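Local atomic coordinates of PT26-6P (Thermococcus sp., PDB entry 2WB7), a protein that is of unknown function but is encoded by an extrachromosomal mobile element of euryarchaea and combines immunoglobulin-like and helical domains. Residues A[162-167]-A[215-220]; A[417-422]-A[461-466]. All coordinates share one frame; numbering follows the deposited sequence.

Interaction 1 of 2, residues A[162-167]-A[215-220]; sequences HFEIRV and TTAWGH
The chain of 215-220, which turns at Thr216 with a positive phi and enters a 3-10 segment at Ala217, runs obliquely past His162 to Glu164, at 135° to it, with 5.4 Å between the CA atoms of Glu164 and Ala217. The loop between strands 198-213 and 221-222 is thereby packed onto strand 163-178 of the first immunoglobulin-like domain. Trp218 fills the greatest part of the contact. One face of its indole stacks on the imidazole of His162: the His162 ring and the six-membered Trp218 ring have centroids 3.5 Å apart and planes tilted by 29°. His162 CB adds a CH-pi contact over the five-membered ring, the two side chains crossing obliquely. Thr216 CG2 covers the opposite face, and Phe163 O meets the indole edge in its plane, 3.3 Å from Trp218 CD1. Phe163 packs against the backbone and CB of Trp218: with CG held between backbone N and carbonyl carbon (chi1 72°), its CD2 comes to 3.7 Å from Trp218 CB, and one ring face lies against Trp218 N. The same ring continues into the interior onto Phe67 and, on neighbouring strand 85-96, Val94, a place suited to a large apolar group. Glu164 does the polar work. Bent at chi2, it brings its carboxylate to the turn: Thr216 N donates to the syn lone pair of OE2, while Ala217 N makes only weak bonds to both oxygens. Thr214 OG1 is the stronger partner of OE1. Within the loop, Ala217 O accepts from His220 N and ND1. An acid thus suits a place facing the N-H groups of Thr216 and Ala217, at the head of the 3-10 segment, and their positive ends would probably stabilise its ionised form.

Interaction 2 of 2, residues A[417-422]-A[461-466]; sequences AMINSL and DLQKAA
The one flat group in this contact is the carboxamide of Gln463, and Ile419 CD1 sits squarely over one of its faces, 4.0 Å from Gln463 CD; no atom of 417-422 meets its other face or its edges. The chain of Gln463 bends at chi2 (-86°), which lays the amide across the end of the isoleucine at the solvent-exposed margin of an otherwise apolar interface. A polar but uncharged residue suits this position, where its flat face can lie against a methyl group. The short helical segments 417-422 and 461-465 run antiparallel, at 173°, their axes 10.5 Å apart, and no hydrogen bond joins them. Leu462 carries the packing. With CG anti to its carbonyl carbon, it drives its fork between Met418, Ile419 and Leu422; since it also touches Thr415, it behaves as a knob in the four-residue hole of the facing helix. A leucine suits this because its two branches reach different partners: Leu462 CD1 lies 3.7 Å from Met418 CB and 3.8 Å from Leu422 CD1, while Leu462 CD2 lies 4.2 Å from Met418 SE, the selenium of a selenomethionine. Beta-branched Ile419 sends CG1 and CD1 across, with CG2 beside its own carbonyl carbon, and slides past Leu462 in the opposite direction, Ile419 CG1 4.0 Å from Leu462 CB. An alanine in place of Ile419 would lose CG1 and CD1, and so would probably loosen both the packing on Leu462 CB and the cover over the Gln463 amide. Helices 408-438 and 442-465 form an antiparallel helical hairpin in the helical domain: Leu422 continues the seam onto Ala458 and Ile459, Met391 borders Met418 and Leu462 from the loop before helix 393-404, and Asp461 turns to helix 471-499.

Interactions 1 and 2 belong to different parts of an elongated, single-chain protein. Their centres are 64 Å apart and their nearest atoms about 48 Å, and they lie on opposite sides of the chain's centre, with no helix, strand or sheet in common. They follow in series: 162-167 and 215-220 join strand 163-178, of the first immunoglobulin-like region, to the loop that follows strand 198-213, and the chain then builds the eight-stranded antiparallel sheet before reaching the helical domain that holds 417-422 and 461-466. Each contact thus lies within its own part of the fold, with that sheet between them along the chain, consistent with a modular architecture.

Interaction 1 of 2, residues A[162-167]-A[215-220]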
ATOM      1  N   HIS A 162      18.624  -3.891   7.150  1.00 54.87           N
ATOM      2  CA  HIS A 162      18.826  -4.615   8.415  1.00 54.92           C
ATOM      3  C   HIS A 162      19.279  -3.656   9.514  1.00 54.48           C
ATOM      4  O   HIS A 162      20.118  -2.796   9.270  1.00 54.62           O
ATOM      5  CB  HIS A 162      19.887  -5.710   8.246  1.00 55.25           C
ATOM      6  CG  HIS A 162      19.358  -6.987   7.674  1.00 56.81           C
ATOM      7  ND1 HIS A 162      20.177  -8.019   7.267  1.00 57.86           N
ATOM      8  CD2 HIS A 162      18.090  -7.396   7.433  1.00 58.82           C
ATOM      9  CE1 HIS A 162      19.434  -9.016   6.817  1.00 58.36           C
ATOM     10  NE2 HIS A 162      18.163  -8.666   6.912  1.00 58.91           N
ATOM     11  N   PHE A 163      18.740  -3.808  10.720  1.00 54.14           N
ATOM     12  CA  PHE A 163      19.077  -2.918  11.836  1.00 53.79           C
ATOM     13  C   PHE A 163      18.783  -3.606  13.174  1.00 53.51           C
ATOM     14  O   PHE A 163      18.143  -4.660  13.208  1.00 53.16           O
ATOM     15  CB  PHE A 163      18.243  -1.635  11.760  1.00 53.77           C
ATOM     16  CG  PHE A 163      16.799  -1.847  12.119  1.00 53.77           C
ATOM     17  CD1 PHE A 163      16.333  -1.551  13.398  1.00 53.24           C
ATOM     18  CD2 PHE A 163      15.911  -2.375  11.190  1.00 52.57           C
ATOM     19  CE1 PHE A 163      15.002  -1.768  13.737  1.00 52.08           C
ATOM     20  CE2 PHE A 163      14.586  -2.596  11.527  1.00 52.00           C
ATOM     21  CZ  PHE A 163      14.132  -2.289  12.802  1.00 51.71           C
ATOM     22  N   GLU A 164      19.251  -2.996  14.266  1.00 53.11           N
ATOM     23  CA  GLU A 164      18.927  -3.443  15.612  1.00 52.81           C
ATOM     24  C   GLU A 164      18.731  -2.244  16.521  1.00 52.44           C
ATOM     25  O   GLU A 164      19.247  -1.162  16.254  1.00 52.42           O
ATOM     26  CB  GLU A 164      20.038  -4.336  16.181  1.00 52.98           C
ATOM     27  CG  GLU A 164      20.295  -5.624  15.405  1.00 53.32           C
ATOM     28  CD  GLU A 164      19.244  -6.682  15.657  1.00 54.87           C
ATOM     29  OE1 GLU A 164      18.481  -6.525  16.629  1.00 56.16           O
ATOM     30  OE2 GLU A 164      19.176  -7.668  14.890  1.00 56.19           O
ATOM     31  N   ILE A 165      17.978  -2.440  17.595  1.00 52.11           N
ATOM     32  CA  ILE A 165      17.841  -1.420  18.619  1.00 51.96           C
ATOM     33  C   ILE A 165      18.709  -1.741  19.837  1.00 52.17           C
ATOM     34  O   ILE A 165      18.795  -2.885  20.282  1.00 52.02           O
ATOM     35  CB  ILE A 165      16.382  -1.264  19.074  1.00 51.77           C
ATOM     36  CG1 ILE A 165      15.484  -0.980  17.875  1.00 51.72           C
ATOM     37  CG2 ILE A 165      16.255  -0.140  20.095  1.00 51.28           C
ATOM     38  CD1 ILE A 165      14.022  -0.882  18.239  1.00 52.04           C
ATOM     39  N   ARG A 166      19.365  -0.730  20.379  1.00 52.46           N
ATOM     40  CA  ARG A 166      20.053  -0.943  21.635  1.00 52.94           C
ATOM     41  C   ARG A 166      19.779   0.157  22.665  1.00 52.93           C
ATOM     42  O   ARG A 166      19.531   1.328  22.323  1.00 52.58           O
ATOM     43  CB  ARG A 166      21.552  -1.210  21.422  1.00 53.37           C
ATOM     44  CG  ARG A 166      22.434   0.012  21.202  1.00 54.50           C
ATOM     45  CD  ARG A 166      23.911  -0.359  21.469  1.00 57.06           C
ATOM     46  NE  ARG A 166      24.383  -1.534  20.716  1.00 57.56           N
ATOM     47  CZ  ARG A 166      25.470  -1.547  19.937  1.00 56.65           C
ATOM     48  NH1 ARG A 166      26.207  -0.451  19.797  1.00 55.93           N
ATOM     49  NH2 ARG A 166      25.826  -2.654  19.296  1.00 55.27           N
ATOM     50  N   VAL A 167      19.794  -0.254  23.931  1.00 52.95           N
ATOM     51  CA  VAL A 167      19.457   0.612  25.049  1.00 53.12           C
ATOM     52  C   VAL A 167      20.600   0.667  26.058  1.00 53.26           C
ATOM     53  O   VAL A 167      21.273  -0.336  26.319  1.00 53.34           O
ATOM     54  CB  VAL A 167      18.195   0.112  25.767  1.00 53.25           C
ATOM     55  CG1 VAL A 167      17.732   1.128  26.811  1.00 53.67           C
ATOM     56  CG2 VAL A 167      17.088  -0.173  24.756  1.00 53.34           C
ATOM     57  N   THR A 215      17.690  -8.724  18.796  1.00 57.50           N
ATOM     58  CA  THR A 215      18.273  -9.701  17.888  1.00 57.43           C
ATOM     59  C   THR A 215      17.350  -9.950  16.706  1.00 57.21           C
ATOM     60  O   THR A 215      16.234 -10.426  16.880  1.00 56.90           O
ATOM     61  CB  THR A 215      18.540 -11.041  18.613  1.00 57.65           C
ATOM     62  OG1 THR A 215      18.918 -10.785  19.976  1.00 57.60           O
ATOM     63  CG2 THR A 215      19.650 -11.818  17.906  1.00 57.24           C
ATOM     64  N   THR A 216      17.805  -9.625  15.502  1.00 56.95           N
ATOM     65  CA  THR A 216      16.949  -9.789  14.332  1.00 56.98           C
ATOM     66  C   THR A 216      15.672  -8.946  14.480  1.00 56.70           C
ATOM     67  O   THR A 216      14.579  -9.356  14.083  1.00 56.57           O
ATOM     68  CB  THR A 216      16.603 -11.285  14.113  1.00 57.03           C
ATOM     69  OG1 THR A 216      17.790 -12.061  14.305  1.00 57.72           O
ATOM     70  CG2 THR A 216      16.055 -11.536  12.713  1.00 56.32           C
ATOM     71  N   ALA A 217      15.822  -7.756  15.051  1.00 56.48           N
ATOM     72  CA  ALA A 217      14.705  -6.822  15.141  1.00 56.26           C
ATOM     73  C   ALA A 217      14.049  -6.664  13.776  1.00 55.98           C
ATOM     74  O   ALA A 217      12.830  -6.768  13.653  1.00 55.98           O
ATOM     75  CB  ALA A 217      15.178  -5.470  15.658  1.00 56.08           C
ATOM     76  N   TRP A 218      14.879  -6.404  12.767  1.00 55.77           N
ATOM     77  CA  TRP A 218      14.424  -6.165  11.402  1.00 55.74           C
ATOM     78  C   TRP A 218      13.534  -7.284  10.894  1.00 55.51           C
ATOM     79  O   TRP A 218      12.805  -7.095   9.934  1.00 55.90           O
ATOM     80  CB  TRP A 218      15.605  -5.984  10.447  1.00 55.80           C
ATOM     81  CG  TRP A 218      16.578  -7.120  10.474  1.00 57.04           C
ATOM     82  CD1 TRP A 218      17.738  -7.194  11.204  1.00 57.24           C
ATOM     83  CD2 TRP A 218      16.488  -8.351   9.738  1.00 57.57           C
ATOM     84  NE1 TRP A 218      18.367  -8.397  10.970  1.00 57.78           N
ATOM     85  CE2 TRP A 218      17.625  -9.123  10.073  1.00 57.84           C
ATOM     86  CE3 TRP A 218      15.564  -8.872   8.821  1.00 57.52           C
ATOM     87  CZ2 TRP A 218      17.858 -10.390   9.527  1.00 57.97           C
ATOM     88  CZ3 TRP A 218      15.795 -10.130   8.281  1.00 58.24           C
ATOM     89  CH2 TRP A 218      16.930 -10.877   8.639  1.00 58.50           C
ATOM     90  N   GLY A 219      13.559  -8.434  11.556  1.00 54.88           N
ATOM     91  CA  GLY A 219      12.717  -9.543  11.139  1.00 54.23           C
ATOM     92  C   GLY A 219      11.234  -9.345  11.380  1.00 54.00           C
ATOM     93  O   GLY A 219      10.436 -10.270  11.205  1.00 53.77           O
ATOM     94  N   HIS A 220      10.846  -8.147  11.797  1.00 54.15           N
ATOM     95  CA  HIS A 220       9.427  -7.872  12.035  1.00 54.28           C
ATOM     96  C   HIS A 220       8.868  -7.036  10.908  1.00 54.35           C
ATOM     97  O   HIS A 220       7.686  -6.701  10.903  1.00 54.05           O
ATOM     98  CB  HIS A 220       9.209  -7.159  13.372  1.00 54.29           C
ATOM     99  CG  HIS A 220       9.607  -7.977  14.560  1.00 54.33           C
ATOM    100  ND1 HIS A 220      10.760  -7.737  15.277  1.00 54.75           N
ATOM    101  CD2 HIS A 220       9.009  -9.039  15.152  1.00 53.86           C
ATOM    102  CE1 HIS A 220      10.857  -8.621  16.256  1.00 54.83           C
ATOM    103  NE2 HIS A 220       9.806  -9.421  16.203  1.00 53.39           N
TER

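Interaction 2 of 2, residues A[417-422]-A[461-466]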
ATOM      1  N   ALA A 417     -21.038  -9.862 -41.131  1.00 39.99           N
ATOM      2  CA  ALA A 417     -20.391  -8.552 -41.147  1.00 39.76           C
ATOM      3  C   ALA A 417     -19.440  -8.406 -39.959  1.00 39.75           C
ATOM      4  O   ALA A 417     -18.280  -7.997 -40.102  1.00 39.64           O
ATOM      5  CB  ALA A 417     -21.435  -7.463 -41.120  1.00 39.28           C
HETATM    6  N   MSE A 418     -19.954  -8.743 -38.781  1.00 39.76           N
HETATM    7  CA  MSE A 418     -19.199  -8.660 -37.540  1.00 39.56           C
HETATM    8  C   MSE A 418     -17.986  -9.550 -37.577  1.00 39.07           C
HETATM    9  O   MSE A 418     -16.925  -9.172 -37.082  1.00 38.87           O
HETATM   10  CB  MSE A 418     -20.072  -9.070 -36.359  1.00 39.67           C
HETATM   11  CG  MSE A 418     -20.892  -7.942 -35.792  1.00 40.03           C
HETATM   12 SE   MSE A 418     -22.295  -8.632 -34.657  1.00 43.05          SE
HETATM   13  CE  MSE A 418     -22.883  -6.956 -33.883  1.00 43.17           C
ATOM     14  N   ILE A 419     -18.160 -10.740 -38.143  1.00 38.59           N
ATOM     15  CA  ILE A 419     -17.080 -11.700 -38.233  1.00 38.32           C
ATOM     16  C   ILE A 419     -15.938 -11.192 -39.099  1.00 38.74           C
ATOM     17  O   ILE A 419     -14.772 -11.448 -38.814  1.00 39.06           O
ATOM     18  CB  ILE A 419     -17.568 -13.035 -38.758  1.00 38.00           C
ATOM     19  CG1 ILE A 419     -18.349 -13.751 -37.662  1.00 37.61           C
ATOM     20  CG2 ILE A 419     -16.389 -13.884 -39.179  1.00 37.87           C
ATOM     21  CD1 ILE A 419     -19.278 -14.824 -38.165  1.00 36.88           C
ATOM     22  N   ASN A 420     -16.265 -10.459 -40.151  1.00 39.05           N
ATOM     23  CA  ASN A 420     -15.226  -9.835 -40.962  1.00 39.43           C
ATOM     24  C   ASN A 420     -14.400  -8.861 -40.156  1.00 38.76           C
ATOM     25  O   ASN A 420     -13.183  -8.792 -40.289  1.00 39.11           O
ATOM     26  CB  ASN A 420     -15.835  -9.128 -42.168  1.00 40.06           C
ATOM     27  CG  ASN A 420     -16.091 -10.079 -43.318  1.00 43.08           C
ATOM     28  OD1 ASN A 420     -15.540 -11.186 -43.357  1.00 46.16           O
ATOM     29  ND2 ASN A 420     -16.928  -9.659 -44.272  1.00 47.70           N
ATOM     30  N   SER A 421     -15.071  -8.104 -39.308  1.00 38.20           N
ATOM     31  CA  SER A 421     -14.387  -7.141 -38.477  1.00 37.58           C
ATOM     32  C   SER A 421     -13.457  -7.822 -37.479  1.00 37.33           C
ATOM     33  O   SER A 421     -12.347  -7.361 -37.260  1.00 37.05           O
ATOM     34  CB  SER A 421     -15.408  -6.276 -37.762  1.00 37.67           C
ATOM     35  OG  SER A 421     -15.965  -5.337 -38.657  1.00 37.53           O
ATOM     36  N   LEU A 422     -13.901  -8.930 -36.896  1.00 37.19           N
ATOM     37  CA  LEU A 422     -13.062  -9.677 -35.963  1.00 37.27           C
ATOM     38  C   LEU A 422     -11.873 -10.327 -36.667  1.00 38.53           C
ATOM     39  O   LEU A 422     -10.751 -10.346 -36.143  1.00 38.55           O
ATOM     40  CB  LEU A 422     -13.877 -10.727 -35.218  1.00 36.54           C
ATOM     41  CG  LEU A 422     -14.907 -10.106 -34.269  1.00 34.53           C
ATOM     42  CD1 LEU A 422     -15.844 -11.149 -33.711  1.00 32.77           C
ATOM     43  CD2 LEU A 422     -14.232  -9.327 -33.156  1.00 33.56           C
ATOM     44  N   ASP A 461     -18.541 -17.954 -31.472  1.00 34.13           N
ATOM     45  CA  ASP A 461     -19.807 -17.695 -30.788  1.00 34.46           C
ATOM     46  C   ASP A 461     -20.804 -16.997 -31.716  1.00 34.31           C
ATOM     47  O   ASP A 461     -21.982 -17.348 -31.730  1.00 34.35           O
ATOM     48  CB  ASP A 461     -19.580 -16.915 -29.498  1.00 34.69           C
ATOM     49  CG  ASP A 461     -18.931 -17.760 -28.425  1.00 36.18           C
ATOM     50  OD1 ASP A 461     -18.990 -18.997 -28.513  1.00 39.37           O
ATOM     51  OD2 ASP A 461     -18.355 -17.208 -27.478  1.00 39.40           O
ATOM     52  N   LEU A 462     -20.332 -16.045 -32.518  1.00 34.27           N
ATOM     53  CA  LEU A 462     -21.199 -15.426 -33.523  1.00 34.86           C
ATOM     54  C   LEU A 462     -21.786 -16.457 -34.499  1.00 35.53           C
ATOM     55  O   LEU A 462     -22.976 -16.383 -34.845  1.00 35.56           O
ATOM     56  CB  LEU A 462     -20.489 -14.285 -34.272  1.00 34.13           C
ATOM     57  CG  LEU A 462     -20.307 -13.010 -33.423  1.00 34.30           C
ATOM     58  CD1 LEU A 462     -19.487 -11.954 -34.142  1.00 34.22           C
ATOM     59  CD2 LEU A 462     -21.630 -12.396 -32.933  1.00 31.69           C
ATOM     60  N   GLN A 463     -20.961 -17.420 -34.921  1.00 36.00           N
ATOM     61  CA  GLN A 463     -21.406 -18.483 -35.831  1.00 36.62           C
ATOM     62  C   GLN A 463     -22.545 -19.264 -35.184  1.00 37.04           C
ATOM     63  O   GLN A 463     -23.566 -19.533 -35.814  1.00 37.42           O
ATOM     64  CB  GLN A 463     -20.276 -19.454 -36.147  1.00 36.66           C
ATOM     65  CG  GLN A 463     -19.067 -18.868 -36.887  1.00 38.20           C
ATOM     66  CD  GLN A 463     -19.233 -18.843 -38.389  1.00 40.93           C
ATOM     67  OE1 GLN A 463     -20.328 -19.050 -38.905  1.00 42.95           O
ATOM     68  NE2 GLN A 463     -18.135 -18.601 -39.107  1.00 40.74           N
ATOM     69  N   LYS A 464     -22.364 -19.655 -33.931  1.00 37.30           N
ATOM     70  CA  LYS A 464     -23.388 -20.438 -33.259  1.00 37.63           C
ATOM     71  C   LYS A 464     -24.607 -19.579 -32.928  1.00 37.40           C
ATOM     72  O   LYS A 464     -25.759 -20.037 -32.991  1.00 37.30           O
ATOM     73  CB  LYS A 464     -22.822 -21.107 -31.999  1.00 37.91           C
ATOM     74  CG  LYS A 464     -21.578 -21.941 -32.254  1.00 39.22           C
ATOM     75  CD  LYS A 464     -21.316 -22.921 -31.118  1.00 42.53           C
ATOM     76  CE  LYS A 464     -19.923 -23.522 -31.202  1.00 43.75           C
ATOM     77  NZ  LYS A 464     -19.790 -24.254 -32.492  1.00 45.43           N
ATOM     78  N   ALA A 465     -24.352 -18.329 -32.564  1.00 37.18           N
ATOM     79  CA  ALA A 465     -25.436 -17.409 -32.235  1.00 36.77           C
ATOM     80  C   ALA A 465     -26.464 -17.411 -33.345  1.00 36.55           C
ATOM     81  O   ALA A 465     -27.655 -17.554 -33.095  1.00 36.41           O
ATOM     82  CB  ALA A 465     -24.906 -16.014 -32.011  1.00 36.47           C
ATOM     83  N   ALA A 466     -26.000 -17.267 -34.578  1.00 36.69           N
ATOM     84  CA  ALA A 466     -26.918 -17.166 -35.702  1.00 37.30           C
ATOM     85  C   ALA A 466     -27.799 -18.404 -35.860  1.00 37.86           C
ATOM     86  O   ALA A 466     -28.851 -18.334 -36.474  1.00 38.26           O
ATOM     87  CB  ALA A 466     -26.178 -16.865 -36.985  1.00 36.63           C
TER